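Local coordinates for protein immunomodulatory active chitinase (Trichuris suis, PDB 6G9C) that probably hydrolyses chitin as a class II family 18 chitinase and displays immunomodulatory properties in inflammatory lung disease, at residues Thr40-Tyr45 against Tyr67-Leu72; Leu187-Val192 against Leu212-Leu217; Tyr220-Ala225 against Asn233-Ser238. All coordinates share one frame; numbering follows the deposited sequence.

Contacts 1 and 2 each lie on neighbouring parallel strands of the TIM barrel, a worked example of how repeated strand pairing builds such a fold. Contact 2 is a ladder of backbone bonds in the barrel wall, with methyl groups over aromatic rings. Contact 1 is the last rung of another parallel pair and the turn that leaves it; contact 3 joins two pieces of a single loop after strand 214-218, the strand that also supplies contact 2. All three are mainly buried, with centres 18 to 24 Å apart. Contacts 1 and 3, on opposite sides of the chain's centre, both reach strand 364-368, and in contact 3 side chains hydrogen-bond to ethanediol.

Contact 1: residues Thr40-Tyr45 against Tyr67-Leu72; sequences TNWAQY and YAFAKL
The carbonyl oxygen A68 O is approached by two successive residues of the facing segment. N41 N donates a hydrogen bond of 2.9 Å to A68 O, entering nearly along the C=O axis (166°), while T40 CA lies 3.3 Å from the same A68 O in a CA-H...O contact. This is where parallel pairing ends: T40 and A68 form the last rung, and a type I turn from T40 to A43 then carries residues 41-43 away. N41 makes the most of that exit. Its CG stands between the backbone N and the carbonyl carbon (chi1 59°), which lets N41 ND2 reach F69 O in a weak bond of 3.1 Å; D85 takes a second weak bond from this amide. The other amide atom, N41 OD1, lies 3.2 Å from A68 O, a close approach of two acceptors and not a bond. N41 CB packs against Y67 OH at 3.4 Å, and that hydroxyl is hydrogen-bonded to D85. Just after the turn in sequence, Q44 NE2 makes an almost straight bond of 2.9 Å to N41 O.

A cis peptide joins A68 to F69, as at the equivalent strand end in related family 18 chitinases, and the A68 methyl lies over the centre of the F69 ring. The nitrogen of this bond, F69 N, is buried without a partner. The indole of W42 crosses the phenyl ring obliquely, W42 CH2 lying 3.9 Å from F69 CE2, with F69 CE2 at the indole's edge.

The side chains meet two different parts of the fold. N41 and Y67 pack on L89 of helix 85-94, whereas T40, W42, A68 and F69 meet W368 of strand 364-368; strand 104-110 pairs along the other edge of strand 64-72.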
loop_
_atom_site.group_PDB
_atom_site.type_symbol
_atom_site.label_atom_id
_atom_site.label_comp_id
_atom_site.label_asym_id
_atom_site.label_seq_id
_atom_site.Cartn_x
_atom_site.Cartn_y
_atom_site.Cartn_z
ATOM N N THR A 40 4.172 -17.776 -6.862
ATOM C CA THR A 40 3.957 -19.020 -6.124
ATOM C C THR A 40 4.706 -18.989 -4.795
ATOM O O THR A 40 5.904 -18.677 -4.756
ATOM C CB THR A 40 4.369 -20.273 -6.927
ATOM O OG1 THR A 40 5.793 -20.298 -7.111
ATOM C CG2 THR A 40 3.669 -20.309 -8.290
ATOM N N ASN A 41 4.011 -19.353 -3.710
ATOM C CA ASN A 41 4.602 -19.210 -2.383
ATOM C C ASN A 41 5.490 -20.400 -1.982
ATOM O O ASN A 41 5.934 -20.463 -0.824
ATOM C CB ASN A 41 3.505 -18.943 -1.322
ATOM C CG ASN A 41 2.466 -20.042 -1.234
ATOM O OD1 ASN A 41 2.579 -21.072 -1.887
ATOM N ND2 ASN A 41 1.434 -19.827 -0.402
ATOM N N TRP A 42 5.803 -21.318 -2.906
ATOM C CA TRP A 42 6.818 -22.332 -2.649
ATOM C C TRP A 42 8.114 -22.094 -3.426
ATOM O O TRP A 42 9.090 -22.827 -3.213
ATOM C CB TRP A 42 6.279 -23.738 -2.961
ATOM C CG TRP A 42 5.846 -23.940 -4.386
ATOM C CD1 TRP A 42 6.596 -24.470 -5.407
ATOM C CD2 TRP A 42 4.549 -23.658 -4.944
ATOM N NE1 TRP A 42 5.846 -24.512 -6.569
ATOM C CE2 TRP A 42 4.594 -24.011 -6.311
ATOM C CE3 TRP A 42 3.362 -23.124 -4.422
ATOM C CZ2 TRP A 42 3.487 -23.852 -7.166
ATOM C CZ3 TRP A 42 2.262 -22.969 -5.268
ATOM C CH2 TRP A 42 2.333 -23.333 -6.620
ATOM N N ALA A 43 8.159 -21.088 -4.309
ATOM C CA ALA A 43 9.397 -20.787 -5.032
ATOM C C ALA A 43 10.488 -20.254 -4.110
ATOM O O ALA A 43 11.675 -20.294 -4.479
ATOM C CB ALA A 43 9.109 -19.793 -6.161
ATOM N N GLN A 44 10.115 -19.790 -2.913
ATOM C CA GLN A 44 11.072 -19.388 -1.897
ATOM C C GLN A 44 11.936 -20.536 -1.420
ATOM O O GLN A 44 12.926 -20.291 -0.725
ATOM C CB GLN A 44 10.350 -18.807 -0.679
ATOM C CG GLN A 44 9.333 -19.792 -0.080
ATOM C CD GLN A 44 8.808 -19.375 1.279
ATOM O OE1 GLN A 44 9.566 -18.955 2.154
ATOM N NE2 GLN A 44 7.504 -19.519 1.475
ATOM N N TYR A 45 11.577 -21.779 -1.733
ATOM C CA TYR A 45 12.353 -22.913 -1.255
ATOM C C TYR A 45 13.363 -23.418 -2.275
ATOM O O TYR A 45 14.149 -24.314 -1.951
ATOM C CB TYR A 45 11.412 -24.052 -0.834
ATOM C CG TYR A 45 10.451 -23.639 0.269
ATOM C CD1 TYR A 45 10.926 -23.186 1.493
ATOM C CD2 TYR A 45 9.072 -23.686 0.078
ATOM C CE1 TYR A 45 10.057 -22.793 2.507
ATOM C CE2 TYR A 45 8.187 -23.298 1.093
ATOM C CZ TYR A 45 8.692 -22.860 2.300
ATOM O OH TYR A 45 7.837 -22.480 3.299
ATOM N N TYR A 67 -1.676 -14.557 -6.551
ATOM C CA TYR A 67 -0.891 -15.165 -5.481
ATOM C C TYR A 67 -1.349 -16.607 -5.270
ATOM O O TYR A 67 -2.434 -16.847 -4.721
ATOM C CB TYR A 67 -1.018 -14.343 -4.204
ATOM C CG TYR A 67 0.006 -14.709 -3.162
ATOM C CD1 TYR A 67 -0.110 -15.892 -2.434
ATOM C CD2 TYR A 67 1.117 -13.891 -2.919
ATOM C CE1 TYR A 67 0.825 -16.243 -1.483
ATOM C CE2 TYR A 67 2.060 -14.241 -1.964
ATOM C CZ TYR A 67 1.909 -15.419 -1.256
ATOM O OH TYR A 67 2.831 -15.777 -0.306
ATOM N N ALA A 68 -0.521 -17.567 -5.692
ATOM C CA ALA A 68 -0.813 -18.991 -5.516
ATOM C C ALA A 68 -0.001 -19.552 -4.352
ATOM O O ALA A 68 1.233 -19.454 -4.362
ATOM C CB ALA A 68 -0.504 -19.760 -6.803
ATOM N N PHE A 69 -0.663 -20.154 -3.348
ATOM C CA PHE A 69 -2.123 -20.263 -3.153
ATOM C C PHE A 69 -2.464 -20.006 -1.689
ATOM O O PHE A 69 -1.632 -20.219 -0.802
ATOM C CB PHE A 69 -2.653 -21.663 -3.477
ATOM C CG PHE A 69 -2.577 -22.046 -4.924
ATOM C CD1 PHE A 69 -3.467 -21.517 -5.842
ATOM C CD2 PHE A 69 -1.639 -22.986 -5.351
ATOM C CE1 PHE A 69 -3.407 -21.892 -7.183
ATOM C CE2 PHE A 69 -1.565 -23.369 -6.687
ATOM C CZ PHE A 69 -2.453 -22.812 -7.606
ATOM N N ALA A 70 -3.711 -19.623 -1.415
ATOM C CA ALA A 70 -4.228 -19.731 -0.063
ATOM C C ALA A 70 -4.673 -21.171 0.197
ATOM O O ALA A 70 -4.618 -22.036 -0.681
ATOM C CB ALA A 70 -5.382 -18.752 0.159
ATOM N N LYS A 71 -5.146 -21.420 1.418
ATOM C CA LYS A 71 -5.554 -22.744 1.872
ATOM C C LYS A 71 -7.046 -22.737 2.172
ATOM O O LYS A 71 -7.529 -21.846 2.882
ATOM C CB LYS A 71 -4.755 -23.140 3.121
ATOM C CG LYS A 71 -5.327 -24.277 3.931
ATOM C CD LYS A 71 -4.969 -25.618 3.337
ATOM C CE LYS A 71 -4.971 -26.696 4.404
ATOM N NZ LYS A 71 -4.634 -28.027 3.829
ATOM N N LEU A 72 -7.770 -23.734 1.646
ATOM C CA LEU A 72 -9.171 -23.983 2.010
ATOM C C LEU A 72 -9.213 -25.117 3.026
ATOM O O LEU A 72 -8.963 -26.277 2.682
ATOM C CB LEU A 72 -10.017 -24.329 0.784
ATOM C CG LEU A 72 -11.501 -24.633 1.038
ATOM C CD1 LEU A 72 -12.188 -23.419 1.648
ATOM C CD2 LEU A 72 -12.204 -25.047 -0.248
#

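Contact 2: residues Leu187-Val192 against Leu212-Leu217; sequences LFTAAV and LDFVNL
Residues 187-192 and 212-217 form adjacent parallel strands of the family 18 TIM barrel, the two ends of one beta-alpha-beta step, and D213 ties their beginnings together. D213 OD2 accepts a hydrogen bond from F188 N at 2.7 Å, met on its anti side, while D213 N returns a bond of 2.8 Å to F188 O, nearly straight out from that carbonyl (176°). The side chain thus supplies an acceptor just where the two segments come together, and a salt bridge from D213 OD1 to R185 gives the carboxylate another tie that would steady its charge. After a weak, long bond from A190 N to F214 O, the parallel ladder becomes regular, with N216 N to A190 O at 2.8 Å and V192 N to N216 O at 3.0 Å. The axes of the two short strands are inclined by 25°, consistent with the twist of a barrel wall.

Two methyl groups sit over aromatic faces. L212 CD2 lies 3.6 Å from the centroid of the F188 ring, close to its normal. On the other side of the sheet T189 CG2 is 3.6 Å from the centroid of the F214 ring; T189 and F214 run side by side, and F214 CG, held between backbone N and carbonyl carbon (chi1 52°), turns the ring face to that methyl. V192 CG1 meets V215 CG1 at 3.9 Å.

T189, F214 and N216 face the barrel interior, where F66 of strand 64-72 touches all three; T189 OG1 is hydrogen-bonded to D149 and N216 ND2 to Y38. F188 and A190 pack outward on helix 160-181, and V192 and L217 on helix 251-261.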
loop_
_atom_site.group_PDB
_atom_site.type_symbol
_atom_site.label_atom_id
_atom_site.label_comp_id
_atom_site.label_asym_id
_atom_site.label_seq_id
_atom_site.Cartn_x
_atom_site.Cartn_y
_atom_site.Cartn_z
ATOM N N LEU A 187 -11.931 -7.574 -7.298
ATOM C CA LEU A 187 -11.937 -8.292 -8.565
ATOM C C LEU A 187 -12.210 -9.777 -8.335
ATOM O O LEU A 187 -11.968 -10.322 -7.255
ATOM C CB LEU A 187 -10.603 -8.112 -9.284
ATOM C CG LEU A 187 -10.294 -6.655 -9.635
ATOM C CD1 LEU A 187 -8.854 -6.503 -10.138
ATOM C CD2 LEU A 187 -11.295 -6.135 -10.650
ATOM N N PHE A 188 -12.700 -10.442 -9.377
ATOM C CA PHE A 188 -13.087 -11.843 -9.251
ATOM C C PHE A 188 -12.794 -12.527 -10.574
ATOM O O PHE A 188 -13.431 -12.229 -11.588
ATOM C CB PHE A 188 -14.559 -11.971 -8.868
ATOM C CG PHE A 188 -15.041 -13.397 -8.740
ATOM C CD1 PHE A 188 -14.167 -14.420 -8.396
ATOM C CD2 PHE A 188 -16.376 -13.710 -8.962
ATOM C CE1 PHE A 188 -14.628 -15.741 -8.277
ATOM C CE2 PHE A 188 -16.835 -15.013 -8.854
ATOM C CZ PHE A 188 -15.968 -16.031 -8.516
ATOM N N THR A 189 -11.834 -13.445 -10.557
ATOM C CA THR A 189 -11.430 -14.165 -11.751
ATOM C C THR A 189 -11.447 -15.659 -11.460
ATOM O O THR A 189 -11.642 -16.093 -10.320
ATOM C CB THR A 189 -10.030 -13.721 -12.220
ATOM O OG1 THR A 189 -9.045 -14.057 -11.220
ATOM C CG2 THR A 189 -9.997 -12.199 -12.477
ATOM N N ALA A 190 -11.219 -16.459 -12.502
ATOM C CA ALA A 190 -11.059 -17.895 -12.313
ATOM C C ALA A 190 -10.082 -18.433 -13.350
ATOM O O ALA A 190 -10.066 -17.970 -14.491
ATOM C CB ALA A 190 -12.402 -18.641 -12.420
ATOM N N ALA A 191 -9.269 -19.404 -12.943
ATOM C CA ALA A 191 -8.468 -20.177 -13.885
ATOM C C ALA A 191 -9.279 -21.405 -14.272
ATOM O O ALA A 191 -9.837 -22.083 -13.400
ATOM C CB ALA A 191 -7.118 -20.583 -13.284
ATOM N N VAL A 192 -9.362 -21.681 -15.577
ATOM C CA VAL A 192 -10.365 -22.603 -16.095
ATOM C C VAL A 192 -9.715 -23.594 -17.053
ATOM O O VAL A 192 -8.660 -23.336 -17.641
ATOM C CB VAL A 192 -11.524 -21.858 -16.795
ATOM C CG1 VAL A 192 -12.229 -20.896 -15.823
ATOM C CG2 VAL A 192 -11.018 -21.121 -18.029
ATOM N N LEU A 212 -17.867 -13.344 -13.747
ATOM C CA LEU A 212 -16.416 -13.286 -13.642
ATOM C C LEU A 212 -15.878 -12.101 -14.431
ATOM O O LEU A 212 -16.311 -11.839 -15.558
ATOM C CB LEU A 212 -15.777 -14.577 -14.159
ATOM C CG LEU A 212 -16.120 -15.837 -13.363
ATOM C CD1 LEU A 212 -15.869 -17.111 -14.182
ATOM C CD2 LEU A 212 -15.352 -15.851 -12.045
ATOM N N ASP A 213 -14.919 -11.389 -13.839
ATOM C CA ASP A 213 -14.278 -10.297 -14.563
ATOM C C ASP A 213 -13.549 -10.820 -15.803
ATOM O O ASP A 213 -13.663 -10.246 -16.894
ATOM C CB ASP A 213 -13.330 -9.546 -13.628
ATOM C CG ASP A 213 -14.084 -8.767 -12.552
ATOM O OD1 ASP A 213 -15.034 -8.038 -12.901
ATOM O OD2 ASP A 213 -13.745 -8.904 -11.359
ATOM N N PHE A 214 -12.800 -11.910 -15.658
ATOM C CA PHE A 214 -12.257 -12.615 -16.819
ATOM C C PHE A 214 -11.848 -14.011 -16.369
ATOM O O PHE A 214 -11.889 -14.323 -15.180
ATOM C CB PHE A 214 -11.084 -11.852 -17.480
ATOM C CG PHE A 214 -9.963 -11.437 -16.541
ATOM C CD1 PHE A 214 -9.013 -12.356 -16.108
ATOM C CD2 PHE A 214 -9.821 -10.113 -16.149
ATOM C CE1 PHE A 214 -7.952 -11.969 -15.280
ATOM C CE2 PHE A 214 -8.761 -9.714 -15.322
ATOM C CZ PHE A 214 -7.823 -10.647 -14.886
ATOM N N VAL A 215 -11.471 -14.862 -17.332
ATOM C CA VAL A 215 -11.013 -16.215 -17.031
ATOM C C VAL A 215 -9.595 -16.398 -17.556
ATOM O O VAL A 215 -9.268 -15.976 -18.671
ATOM C CB VAL A 215 -11.949 -17.309 -17.587
ATOM C CG1 VAL A 215 -13.297 -17.254 -16.853
ATOM C CG2 VAL A 215 -12.126 -17.200 -19.115
ATOM N N ASN A 216 -8.758 -17.012 -16.730
ATOM C CA ASN A 216 -7.383 -17.372 -17.079
ATOM C C ASN A 216 -7.439 -18.765 -17.705
ATOM O O ASN A 216 -7.553 -19.771 -17.000
ATOM C CB ASN A 216 -6.499 -17.334 -15.835
ATOM C CG ASN A 216 -6.152 -15.905 -15.406
ATOM O OD1 ASN A 216 -6.271 -14.972 -16.194
ATOM N ND2 ASN A 216 -5.721 -15.738 -14.153
ATOM N N LEU A 217 -7.410 -18.820 -19.033
ATOM C CA LEU A 217 -7.476 -20.088 -19.752
ATOM C C LEU A 217 -6.185 -20.876 -19.566
ATOM O O LEU A 217 -5.096 -20.406 -19.932
ATOM C CB LEU A 217 -7.734 -19.833 -21.237
ATOM C CG LEU A 217 -7.793 -21.098 -22.093
ATOM C CD1 LEU A 217 -9.007 -21.969 -21.724
ATOM C CD2 LEU A 217 -7.817 -20.728 -23.560
#

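Contact 3: residues Tyr220-Ala225 against Asn233-Ser238; sequences YDFHGA and NSPLYS. With EDO (1,2-ethanediol), chain D; EDO (1,2-ethanediol), chain E.
Y220 and D221 belong to the MxYD signature of family 18 chitinases, which begins at the end of barrel strand 214-218 and runs on into the probable substrate cleft, and N233 from later in the same loop fixes the backbone behind them. N233 binds two successive amides. D221 N reaches the side-chain oxygen N233 OD1 at 3.0 Å, from well above the carbonyl plane (48°), while F222 N bonds N233 O, also at 3.0 Å but in the plane of its carbonyl. With N233 CG anti to its backbone N (chi1 -177°), the amide folds back alongside D221, pointing the same way.

The signature side chains turn to other partners. D221 OD1 makes a salt bridge to R277 and a hydrogen bond to the hydroxyl of Y275, so it is gripped by strand 268-281, whereas D221 OD2 accepts a hydrogen bond from O2 of 1,2-ethanediol chain D at 2.7 Å. Y220 OH is hydrogen-bonded to O2 of ethanediol chain E, 2.8 Å away at the ring's edge. These molecules, probably from the crystallisation liquor, mark a polar pocket consistent with the chitin-binding cleft; E153, of the family's DxxDxDxE signature, also bonds ethanediol.

Away from the pocket the contact becomes apolar. Y220 CB rests 3.9 Å from S234 CB; the hydroxyl of S234 is hydrogen-bonded to C219 O. Beside them F222 CD2 touches P235 CD at 3.7 Å.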
loop_
_atom_site.group_PDB
_atom_site.type_symbol
_atom_site.label_atom_id
_atom_site.label_comp_id
_atom_site.label_asym_id
_atom_site.label_seq_id
_atom_site.Cartn_x
_atom_site.Cartn_y
_atom_site.Cartn_z
ATOM N N TYR A 220 -2.394 -25.179 -21.379
ATOM C CA TYR A 220 -1.101 -25.828 -21.238
ATOM C C TYR A 220 -1.342 -27.131 -20.486
ATOM O O TYR A 220 -2.480 -27.463 -20.128
ATOM C CB TYR A 220 -0.067 -24.927 -20.541
ATOM C CG TYR A 220 -0.583 -24.115 -19.366
ATOM C CD1 TYR A 220 -0.939 -24.733 -18.164
ATOM C CD2 TYR A 220 -0.687 -22.733 -19.449
ATOM C CE1 TYR A 220 -1.406 -23.984 -17.069
ATOM C CE2 TYR A 220 -1.155 -21.978 -18.375
ATOM C CZ TYR A 220 -1.513 -22.606 -17.194
ATOM O OH TYR A 220 -1.958 -21.843 -16.135
ATOM N N ASP A 221 -0.263 -27.880 -20.259
ATOM C CA ASP A 221 -0.362 -29.259 -19.771
ATOM C C ASP A 221 -1.205 -30.135 -20.697
ATOM O O ASP A 221 -1.854 -31.078 -20.237
ATOM C CB ASP A 221 -0.939 -29.338 -18.352
ATOM C CG ASP A 221 -0.152 -28.553 -17.346
ATOM O OD1 ASP A 221 1.063 -28.345 -17.535
ATOM O OD2 ASP A 221 -0.757 -28.153 -16.331
ATOM N N PHE A 222 -1.222 -29.850 -22.003
ATOM C CA PHE A 222 -1.955 -30.725 -22.919
ATOM C C PHE A 222 -1.303 -32.096 -23.013
ATOM O O PHE A 222 -1.993 -33.102 -23.224
ATOM C CB PHE A 222 -2.043 -30.095 -24.313
ATOM C CG PHE A 222 -2.945 -28.900 -24.384
ATOM C CD1 PHE A 222 -4.326 -29.041 -24.245
ATOM C CD2 PHE A 222 -2.420 -27.639 -24.587
ATOM C CE1 PHE A 222 -5.164 -27.940 -24.315
ATOM C CE2 PHE A 222 -3.254 -26.525 -24.654
ATOM C CZ PHE A 222 -4.625 -26.675 -24.518
ATOM N N HIS A 223 0.023 -32.145 -22.860
ATOM C CA HIS A 223 0.801 -33.369 -22.922
ATOM C C HIS A 223 1.891 -33.302 -21.864
ATOM O O HIS A 223 2.334 -32.219 -21.479
ATOM C CB HIS A 223 1.389 -33.558 -24.328
ATOM C CG HIS A 223 0.340 -33.620 -25.388
ATOM N ND1 HIS A 223 -0.465 -34.725 -25.567
ATOM C CD2 HIS A 223 -0.085 -32.693 -26.277
ATOM C CE1 HIS A 223 -1.321 -34.487 -26.546
ATOM N NE2 HIS A 223 -1.115 -33.260 -26.991
ATOM N N GLY A 224 2.306 -34.468 -21.385
ATOM C CA GLY A 224 3.264 -34.521 -20.301
ATOM C C GLY A 224 3.621 -35.955 -19.977
ATOM O O GLY A 224 3.205 -36.890 -20.667
ATOM N N ALA A 225 4.394 -36.115 -18.903
ATOM C CA ALA A 225 5.012 -37.398 -18.582
ATOM C C ALA A 225 4.011 -38.468 -18.167
ATOM O O ALA A 225 4.407 -39.625 -17.994
ATOM C CB ALA A 225 6.060 -37.196 -17.486
ATOM N N ASN A 233 3.737 -29.455 -24.665
ATOM C CA ASN A 233 3.053 -28.945 -23.480
ATOM C C ASN A 233 1.939 -27.965 -23.855
ATOM O O ASN A 233 0.799 -28.090 -23.390
ATOM C CB ASN A 233 4.071 -28.291 -22.540
ATOM C CG ASN A 233 3.437 -27.784 -21.240
ATOM O OD1 ASN A 233 2.625 -28.476 -20.623
ATOM N ND2 ASN A 233 3.807 -26.576 -20.829
ATOM N N SER A 234 2.233 -27.002 -24.717
ATOM C CA SER A 234 1.282 -25.932 -25.033
ATOM C C SER A 234 1.460 -25.521 -26.482
ATOM O O SER A 234 2.064 -24.481 -26.788
ATOM C CB SER A 234 1.469 -24.745 -24.082
ATOM O OG SER A 234 0.487 -23.736 -24.277
ATOM N N PRO A 235 0.966 -26.328 -27.422
ATOM C CA PRO A 235 1.094 -25.962 -28.832
ATOM C C PRO A 235 0.142 -24.834 -29.166
ATOM O O PRO A 235 -1.003 -24.811 -28.705
ATOM C CB PRO A 235 0.715 -27.248 -29.575
ATOM C CG PRO A 235 -0.219 -27.969 -28.637
ATOM C CD PRO A 235 0.199 -27.583 -27.229
ATOM N N LEU A 236 0.627 -23.887 -29.969
ATOM C CA LEU A 236 -0.247 -22.820 -30.440
ATOM C C LEU A 236 -1.286 -23.361 -31.413
ATOM O O LEU A 236 -2.473 -23.031 -31.305
ATOM C CB LEU A 236 0.572 -21.701 -31.094
ATOM C CG LEU A 236 -0.251 -20.545 -31.681
ATOM C CD1 LEU A 236 -1.172 -19.947 -30.620
ATOM C CD2 LEU A 236 0.665 -19.476 -32.267
ATOM N N TYR A 237 -0.862 -24.202 -32.362
ATOM C CA TYR A 237 -1.764 -24.822 -33.320
ATOM C C TYR A 237 -1.625 -26.337 -33.280
ATOM O O TYR A 237 -0.626 -26.881 -32.804
ATOM C CB TYR A 237 -1.489 -24.375 -34.759
ATOM C CG TYR A 237 -1.318 -22.896 -34.964
ATOM C CD1 TYR A 237 -2.418 -22.049 -34.993
ATOM C CD2 TYR A 237 -0.054 -22.347 -35.169
ATOM C CE1 TYR A 237 -2.263 -20.694 -35.206
ATOM C CE2 TYR A 237 0.111 -20.994 -35.383
ATOM C CZ TYR A 237 -0.997 -20.174 -35.400
ATOM O OH TYR A 237 -0.839 -18.826 -35.613
ATOM N N SER A 238 -2.626 -27.010 -33.844
ATOM C CA SER A 238 -2.558 -28.450 -34.027
ATOM C C SER A 238 -1.540 -28.804 -35.108
ATOM O O SER A 238 -1.193 -27.992 -35.968
ATOM C CB SER A 238 -3.925 -29.009 -34.414
ATOM O OG SER A 238 -4.340 -28.466 -35.652
HETATM C C1 EDO D . -0.036 -24.975 -13.648
HETATM O O1 EDO D . -1.354 -25.470 -13.442
HETATM C C2 EDO D . 0.714 -25.858 -14.643
HETATM O O2 EDO D . 0.634 -27.229 -14.243
HETATM C C1 EDO E . -3.139 -22.726 -11.165
HETATM O O1 EDO E . -2.953 -24.146 -11.409
HETATM C C2 EDO E . -3.420 -21.938 -12.451
HETATM O O2 EDO E . -2.393 -22.226 -13.432
#